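Local atomic coordinates of fatty Acyl-Adenylate Ligase (Escherichia coli, PDB entry 3PBK), a protein that belongs to the ANL superfamily of AMP-binding enzymes, with a large N-terminal domain and a small C-terminal domain. Residues R468-A479 and L521-V531. Residues are numbered along the deposited sequence; the frame is centred on the assembly and turned at random.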
ATOM      1  N   ARG A 468     -28.338   9.496  -7.095  1.00 23.14           N
ATOM      2  CA  ARG A 468     -27.470   9.590  -5.925  1.00 21.61           C
ATOM      3  C   ARG A 468     -26.376   8.529  -5.857  1.00 21.37           C
ATOM      4  O   ARG A 468     -26.512   7.438  -6.406  1.00 22.36           O
ATOM      5  CB  ARG A 468     -28.268   9.690  -4.615  1.00 21.37           C
ATOM      6  CG  ARG A 468     -29.149   8.505  -4.255  1.00 21.62           C
ATOM      7  CD  ARG A 468     -28.401   7.465  -3.446  1.00 21.25           C
ATOM      8  NE  ARG A 468     -28.495   7.558  -1.985  1.00 20.95           N
ATOM      9  CZ  ARG A 468     -29.391   6.905  -1.243  1.00 20.69           C
ATOM     10  NH1 ARG A 468     -30.326   6.162  -1.824  1.00 19.62           N
ATOM     11  NH2 ARG A 468     -29.363   7.006   0.083  1.00 19.76           N
ATOM     12  N   ASN A 469     -25.279   8.888  -5.201  1.00 20.25           N
ATOM     13  CA  ASN A 469     -24.141   8.001  -5.038  1.00 20.98           C
ATOM     14  C   ASN A 469     -24.073   7.502  -3.609  1.00 21.15           C
ATOM     15  O   ASN A 469     -24.284   8.272  -2.682  1.00 21.60           O
ATOM     16  CB  ASN A 469     -22.839   8.739  -5.352  1.00 20.73           C
ATOM     17  CG  ASN A 469     -22.938   9.594  -6.591  1.00 20.50           C
ATOM     18  OD1 ASN A 469     -23.189   9.097  -7.696  1.00 20.22           O
ATOM     19  ND2 ASN A 469     -22.737  10.897  -6.415  1.00 19.78           N
ATOM     20  N   ILE A 470     -23.761   6.223  -3.426  1.00 21.27           N
ATOM     21  CA  ILE A 470     -23.547   5.681  -2.089  1.00 20.98           C
ATOM     22  C   ILE A 470     -22.131   5.117  -1.950  1.00 20.92           C
ATOM     23  O   ILE A 470     -21.661   4.404  -2.833  1.00 20.96           O
ATOM     24  CB  ILE A 470     -24.586   4.590  -1.769  1.00 21.03           C
ATOM     25  CG1 ILE A 470     -25.990   5.140  -1.999  1.00 21.40           C
ATOM     26  CG2 ILE A 470     -24.441   4.091  -0.337  1.00 20.36           C
ATOM     27  CD1 ILE A 470     -27.091   4.136  -1.746  1.00 21.61           C
ATOM     28  N   TRP A 471     -21.448   5.440  -0.853  1.00 20.29           N
ATOM     29  CA  TRP A 471     -20.126   4.868  -0.593  1.00 19.51           C
ATOM     30  C   TRP A 471     -20.183   3.437  -0.069  1.00 19.56           C
ATOM     31  O   TRP A 471     -20.593   3.208   1.061  1.00 19.84           O
ATOM     32  CB  TRP A 471     -19.333   5.759   0.358  1.00 19.02           C
ATOM     33  CG  TRP A 471     -18.697   6.886  -0.362  1.00 18.71           C
ATOM     34  CD1 TRP A 471     -17.369   7.053  -0.609  1.00 17.70           C
ATOM     35  CD2 TRP A 471     -19.365   7.989  -0.975  1.00 19.01           C
ATOM     36  NE1 TRP A 471     -17.165   8.201  -1.326  1.00 17.79           N
ATOM     37  CE2 TRP A 471     -18.375   8.797  -1.567  1.00 18.14           C
ATOM     38  CE3 TRP A 471     -20.705   8.383  -1.070  1.00 19.71           C
ATOM     39  CZ2 TRP A 471     -18.679   9.976  -2.244  1.00 18.17           C
ATOM     40  CZ3 TRP A 471     -21.007   9.558  -1.741  1.00 19.87           C
ATOM     41  CH2 TRP A 471     -19.996  10.342  -2.319  1.00 19.43           C
ATOM     42  N   PRO A 472     -19.740   2.468  -0.887  1.00 20.17           N
ATOM     43  CA  PRO A 472     -19.899   1.042  -0.591  1.00 20.22           C
ATOM     44  C   PRO A 472     -19.567   0.726   0.857  1.00 20.13           C
ATOM     45  O   PRO A 472     -20.214  -0.124   1.459  1.00 19.97           O
ATOM     46  CB  PRO A 472     -18.870   0.392  -1.518  1.00 20.81           C
ATOM     47  CG  PRO A 472     -17.914   1.498  -1.852  1.00 20.92           C
ATOM     48  CD  PRO A 472     -18.822   2.657  -2.017  1.00 20.63           C
ATOM     49  N   GLN A 473     -18.582   1.424   1.410  1.00 20.21           N
ATOM     50  CA  GLN A 473     -18.132   1.181   2.775  1.00 20.14           C
ATOM     51  C   GLN A 473     -19.143   1.598   3.845  1.00 20.29           C
ATOM     52  O   GLN A 473     -19.080   1.108   4.980  1.00 20.81           O
ATOM     53  CB  GLN A 473     -16.791   1.875   3.035  1.00 20.98           C
ATOM     54  CG  GLN A 473     -16.860   3.406   3.073  1.00 20.22           C
ATOM     55  CD  GLN A 473     -16.298   4.076   1.819  1.00 19.63           C
ATOM     56  OE1 GLN A 473     -16.519   3.621   0.689  1.00 19.60           O
ATOM     57  NE2 GLN A 473     -15.568   5.172   2.021  1.00 18.72           N
ATOM     58  N   ASP A 474     -20.049   2.512   3.499  1.00 19.80           N
ATOM     59  CA  ASP A 474     -21.111   2.927   4.414  1.00 19.46           C
ATOM     60  C   ASP A 474     -22.135   1.807   4.576  1.00 20.90           C
ATOM     61  O   ASP A 474     -22.763   1.671   5.628  1.00 21.40           O
ATOM     62  CB  ASP A 474     -21.816   4.183   3.908  1.00 19.27           C
ATOM     63  CG  ASP A 474     -20.990   5.437   4.101  1.00 21.18           C
ATOM     64  OD1 ASP A 474     -19.931   5.350   4.763  1.00 21.41           O
ATOM     65  OD2 ASP A 474     -21.400   6.512   3.588  1.00 21.45           O
ATOM     66  N   ILE A 475     -22.311   1.018   3.517  1.00 20.65           N
ATOM     67  CA  ILE A 475     -23.217  -0.115   3.540  1.00 19.49           C
ATOM     68  C   ILE A 475     -22.524  -1.309   4.167  1.00 20.20           C
ATOM     69  O   ILE A 475     -23.110  -1.992   4.995  1.00 21.04           O
ATOM     70  CB  ILE A 475     -23.705  -0.471   2.129  1.00 20.30           C
ATOM     71  CG1 ILE A 475     -24.735   0.553   1.661  1.00 20.93           C
ATOM     72  CG2 ILE A 475     -24.310  -1.881   2.080  1.00 20.72           C
ATOM     73  CD1 ILE A 475     -25.389   0.191   0.350  1.00 22.19           C
ATOM     74  N   GLU A 476     -21.273  -1.555   3.784  1.00 20.25           N
ATOM     75  CA  GLU A 476     -20.520  -2.670   4.345  1.00 20.14           C
ATOM     76  C   GLU A 476     -20.405  -2.548   5.860  1.00 21.34           C
ATOM     77  O   GLU A 476     -20.346  -3.554   6.574  1.00 21.39           O
ATOM     78  CB  GLU A 476     -19.137  -2.749   3.725  1.00 20.50           C
ATOM     79  CG  GLU A 476     -19.158  -3.089   2.262  1.00 21.96           C
ATOM     80  CD  GLU A 476     -17.949  -2.539   1.521  1.00 22.80           C
ATOM     81  OE1 GLU A 476     -17.057  -1.957   2.185  1.00 22.35           O
ATOM     82  OE2 GLU A 476     -17.898  -2.681   0.275  1.00 22.95           O
ATOM     83  N   TYR A 477     -20.368  -1.311   6.349  1.00 20.98           N
ATOM     84  CA  TYR A 477     -20.297  -1.066   7.780  1.00 20.55           C
ATOM     85  C   TYR A 477     -21.399  -1.814   8.510  1.00 21.58           C
ATOM     86  O   TYR A 477     -21.140  -2.470   9.516  1.00 23.03           O
ATOM     87  CB  TYR A 477     -20.410   0.422   8.068  1.00 21.07           C
ATOM     88  CG  TYR A 477     -20.380   0.794   9.539  1.00 20.52           C
ATOM     89  CD1 TYR A 477     -19.177   0.902  10.221  1.00 20.07           C
ATOM     90  CD2 TYR A 477     -21.547   1.062  10.228  1.00 19.59           C
ATOM     91  CE1 TYR A 477     -19.138   1.249  11.546  1.00 20.47           C
ATOM     92  CE2 TYR A 477     -21.515   1.412  11.551  1.00 20.61           C
ATOM     93  CZ  TYR A 477     -20.308   1.505  12.209  1.00 21.41           C
ATOM     94  OH  TYR A 477     -20.276   1.861  13.539  1.00 21.21           O
ATOM     95  N   ILE A 478     -22.628  -1.719   8.013  1.00 21.18           N
ATOM     96  CA  ILE A 478     -23.751  -2.401   8.652  1.00 21.42           C
ATOM     97  C   ILE A 478     -23.482  -3.890   8.812  1.00 22.02           C
ATOM     98  O   ILE A 478     -23.813  -4.477   9.842  1.00 23.22           O
ATOM     99  CB  ILE A 478     -25.061  -2.187   7.892  1.00 21.40           C
ATOM    100  CG1 ILE A 478     -25.426  -0.702   7.894  1.00 21.13           C
ATOM    101  CG2 ILE A 478     -26.171  -2.995   8.517  1.00 22.87           C
ATOM    102  CD1 ILE A 478     -26.555  -0.368   6.957  1.00 22.69           C
ATOM    103  N   ALA A 479     -22.859  -4.495   7.807  1.00 21.58           N
ATOM    104  CA  ALA A 479     -22.483  -5.902   7.890  1.00 21.78           C
ATOM    105  C   ALA A 479     -21.419  -6.185   8.962  1.00 22.09           C
ATOM    106  O   ALA A 479     -21.488  -7.193   9.662  1.00 22.93           O
ATOM    107  CB  ALA A 479     -22.023  -6.399   6.540  1.00 21.83           C
ATOM    108  N   LEU A 521     -30.068  -8.199   7.970  1.00 26.89           N
ATOM    109  CA  LEU A 521     -29.193  -7.297   7.231  1.00 26.06           C
ATOM    110  C   LEU A 521     -29.944  -6.590   6.107  1.00 25.59           C
ATOM    111  O   LEU A 521     -29.795  -5.391   5.918  1.00 25.75           O
ATOM    112  CB  LEU A 521     -28.038  -8.098   6.637  1.00 25.79           C
ATOM    113  CG  LEU A 521     -26.639  -7.537   6.800  1.00 24.92           C
ATOM    114  CD1 LEU A 521     -26.493  -6.987   8.196  1.00 25.59           C
ATOM    115  CD2 LEU A 521     -25.626  -8.628   6.549  1.00 24.95           C
ATOM    116  N   ALA A 522     -30.736  -7.342   5.349  1.00 26.13           N
ATOM    117  CA  ALA A 522     -31.551  -6.771   4.286  1.00 25.91           C
ATOM    118  C   ALA A 522     -32.382  -5.639   4.855  1.00 26.72           C
ATOM    119  O   ALA A 522     -32.360  -4.518   4.344  1.00 26.46           O
ATOM    120  CB  ALA A 522     -32.457  -7.828   3.677  1.00 25.87           C
ATOM    121  N   ALA A 523     -33.104  -5.943   5.929  1.00 27.47           N
ATOM    122  CA  ALA A 523     -33.956  -4.968   6.600  1.00 26.81           C
ATOM    123  C   ALA A 523     -33.165  -3.766   7.058  1.00 25.83           C
ATOM    124  O   ALA A 523     -33.528  -2.628   6.773  1.00 26.60           O
ATOM    125  CB  ALA A 523     -34.651  -5.604   7.785  1.00 27.01           C
ATOM    126  N   ARG A 524     -32.083  -4.026   7.775  1.00 26.37           N
ATOM    127  CA  ARG A 524     -31.303  -2.957   8.392  1.00 28.04           C
ATOM    128  C   ARG A 524     -30.763  -1.950   7.370  1.00 26.21           C
ATOM    129  O   ARG A 524     -30.663  -0.761   7.655  1.00 26.09           O
ATOM    130  CB  ARG A 524     -30.166  -3.553   9.219  1.00 29.39           C
ATOM    131  CG  ARG A 524     -29.800  -2.756  10.443  1.00 33.19           C
ATOM    132  CD  ARG A 524     -28.734  -3.497  11.236  1.00 41.27           C
ATOM    133  NE  ARG A 524     -28.762  -3.171  12.663  1.00 50.11           N
ATOM    134  CZ  ARG A 524     -29.341  -3.928  13.595  1.00 52.65           C
ATOM    135  NH1 ARG A 524     -29.943  -5.073  13.254  1.00 46.64           N
ATOM    136  NH2 ARG A 524     -29.310  -3.543  14.871  1.00 52.91           N
ATOM    137  N   ILE A 525     -30.429  -2.437   6.179  1.00 25.45           N
ATOM    138  CA  ILE A 525     -29.917  -1.598   5.109  1.00 24.40           C
ATOM    139  C   ILE A 525     -31.036  -0.840   4.388  1.00 25.03           C
ATOM    140  O   ILE A 525     -30.838   0.291   3.947  1.00 24.29           O
ATOM    141  CB  ILE A 525     -29.140  -2.435   4.085  1.00 24.41           C
ATOM    142  CG1 ILE A 525     -27.795  -2.880   4.664  1.00 23.49           C
ATOM    143  CG2 ILE A 525     -28.954  -1.662   2.790  1.00 23.60           C
ATOM    144  CD1 ILE A 525     -27.150  -4.047   3.906  1.00 22.16           C
ATOM    145  N   GLN A 526     -32.210  -1.451   4.261  1.00 25.59           N
ATOM    146  CA  GLN A 526     -33.315  -0.760   3.608  1.00 25.48           C
ATOM    147  C   GLN A 526     -33.862   0.310   4.518  1.00 25.43           C
ATOM    148  O   GLN A 526     -34.481   1.279   4.065  1.00 25.88           O
ATOM    149  CB  GLN A 526     -34.447  -1.702   3.212  1.00 26.40           C
ATOM    150  CG  GLN A 526     -35.299  -1.117   2.084  1.00 27.83           C
ATOM    151  CD  GLN A 526     -36.734  -1.597   2.107  1.00 32.98           C
ATOM    152  OE1 GLN A 526     -37.067  -2.573   2.792  1.00 36.00           O
ATOM    153  NE2 GLN A 526     -37.601  -0.910   1.358  1.00 31.71           N
ATOM    154  N   SER A 527     -33.649   0.117   5.812  1.00 24.50           N
ATOM    155  CA  SER A 527     -34.013   1.128   6.779  1.00 24.94           C
ATOM    156  C   SER A 527     -33.049   2.287   6.649  1.00 25.26           C
ATOM    157  O   SER A 527     -33.432   3.403   6.324  1.00 25.38           O
ATOM    158  CB  SER A 527     -33.932   0.559   8.188  1.00 26.63           C
ATOM    159  OG  SER A 527     -33.699   1.594   9.134  1.00 29.48           O
ATOM    160  N   GLU A 528     -31.781   1.994   6.891  1.00 25.45           N
ATOM    161  CA  GLU A 528     -30.728   2.989   6.911  1.00 24.49           C
ATOM    162  C   GLU A 528     -30.546   3.756   5.609  1.00 24.72           C
ATOM    163  O   GLU A 528     -30.266   4.959   5.639  1.00 24.90           O
ATOM    164  CB  GLU A 528     -29.421   2.294   7.249  1.00 26.38           C
ATOM    165  CG  GLU A 528     -29.284   1.903   8.710  1.00 29.41           C
ATOM    166  CD  GLU A 528     -28.480   2.929   9.476  1.00 34.05           C
ATOM    167  OE1 GLU A 528     -28.638   4.144   9.168  1.00 32.88           O
ATOM    168  OE2 GLU A 528     -27.684   2.515  10.358  1.00 34.42           O
ATOM    169  N   PHE A 529     -30.686   3.068   4.473  1.00 24.55           N
ATOM    170  CA  PHE A 529     -30.256   3.617   3.177  1.00 22.89           C
ATOM    171  C   PHE A 529     -31.342   3.797   2.120  1.00 22.57           C
ATOM    172  O   PHE A 529     -31.128   4.494   1.127  1.00 22.63           O
ATOM    173  CB  PHE A 529     -29.089   2.802   2.604  1.00 22.03           C
ATOM    174  CG  PHE A 529     -27.770   3.105   3.252  1.00 21.64           C
ATOM    175  CD1 PHE A 529     -27.325   2.363   4.328  1.00 21.93           C
ATOM    176  CD2 PHE A 529     -26.987   4.150   2.802  1.00 21.45           C
ATOM    177  CE1 PHE A 529     -26.120   2.647   4.935  1.00 20.80           C
ATOM    178  CE2 PHE A 529     -25.783   4.439   3.406  1.00 20.59           C
ATOM    179  CZ  PHE A 529     -25.350   3.683   4.474  1.00 20.28           C
ATOM    180  N   GLY A 530     -32.497   3.174   2.322  1.00 22.82           N
ATOM    181  CA  GLY A 530     -33.602   3.340   1.395  1.00 23.00           C
ATOM    182  C   GLY A 530     -33.338   2.589   0.117  1.00 22.64           C
ATOM    183  O   GLY A 530     -33.857   2.911  -0.951  1.00 22.55           O
ATOM    184  N   VAL A 531     -32.514   1.562   0.249  1.00 23.60           N
ATOM    185  CA  VAL A 531     -32.097   0.750  -0.874  1.00 23.85           C
ATOM    186  C   VAL A 531     -32.174  -0.709  -0.447  1.00 23.74           C
ATOM    187  O   VAL A 531     -31.844  -1.044   0.692  1.00 23.73           O
ATOM    188  CB  VAL A 531     -30.662   1.113  -1.302  1.00 22.96           C
ATOM    189  CG1 VAL A 531     -29.647   0.493  -0.362  1.00 21.65           C
ATOM    190  CG2 VAL A 531     -30.408   0.690  -2.733  1.00 24.08           C
TER
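F529 pushes its ring into the angle between strand 468-470 and helix 472-479. I475 CG1 sits squarely over one face, 4.0 Å from the centroid of the F529 ring and 7° off the normal, a clear CH-pi contact. I478 CD1 meets the edge instead, with F529 CE1 3.7 Å away, while D474 O and I470 CG2 come in obliquely. I478 is also a knob in a hole of helix 511-529, formed by L521, R524, I525 and E528. Its two branches divide the work: I478 CD1 reaches I525 CG1 at 3.6 Å, and CG2, held anti to the backbone N, lies against R524 CD and L521 CD1. Both helices belong to the small C-terminal domain of the ANL fold, where the axes of segments 472-479 and 521-529 come within 10.1 Å, their directions 138° apart, beside strand 500-505; I504 touches both A479 and L521, and L502 touches I525. Beyond I478 the packing thins toward solvent: exposed R524 and E528 offer just the aliphatic parts of their chains. At the strand end a polar link joins the apolar contacts. R468, its side chain folded by near-right-angle turns about chi2 (89°) and chi3 (94°), brings its guanidinium edge to the backbone carbonyl just ahead of G530; R468 NH2 bonds F529 O at 3.2 Å, NH1 more weakly. I470 CD1 lies over one guanidinium face, and E365 of helix 361-367 takes NH2 in a salt bridge.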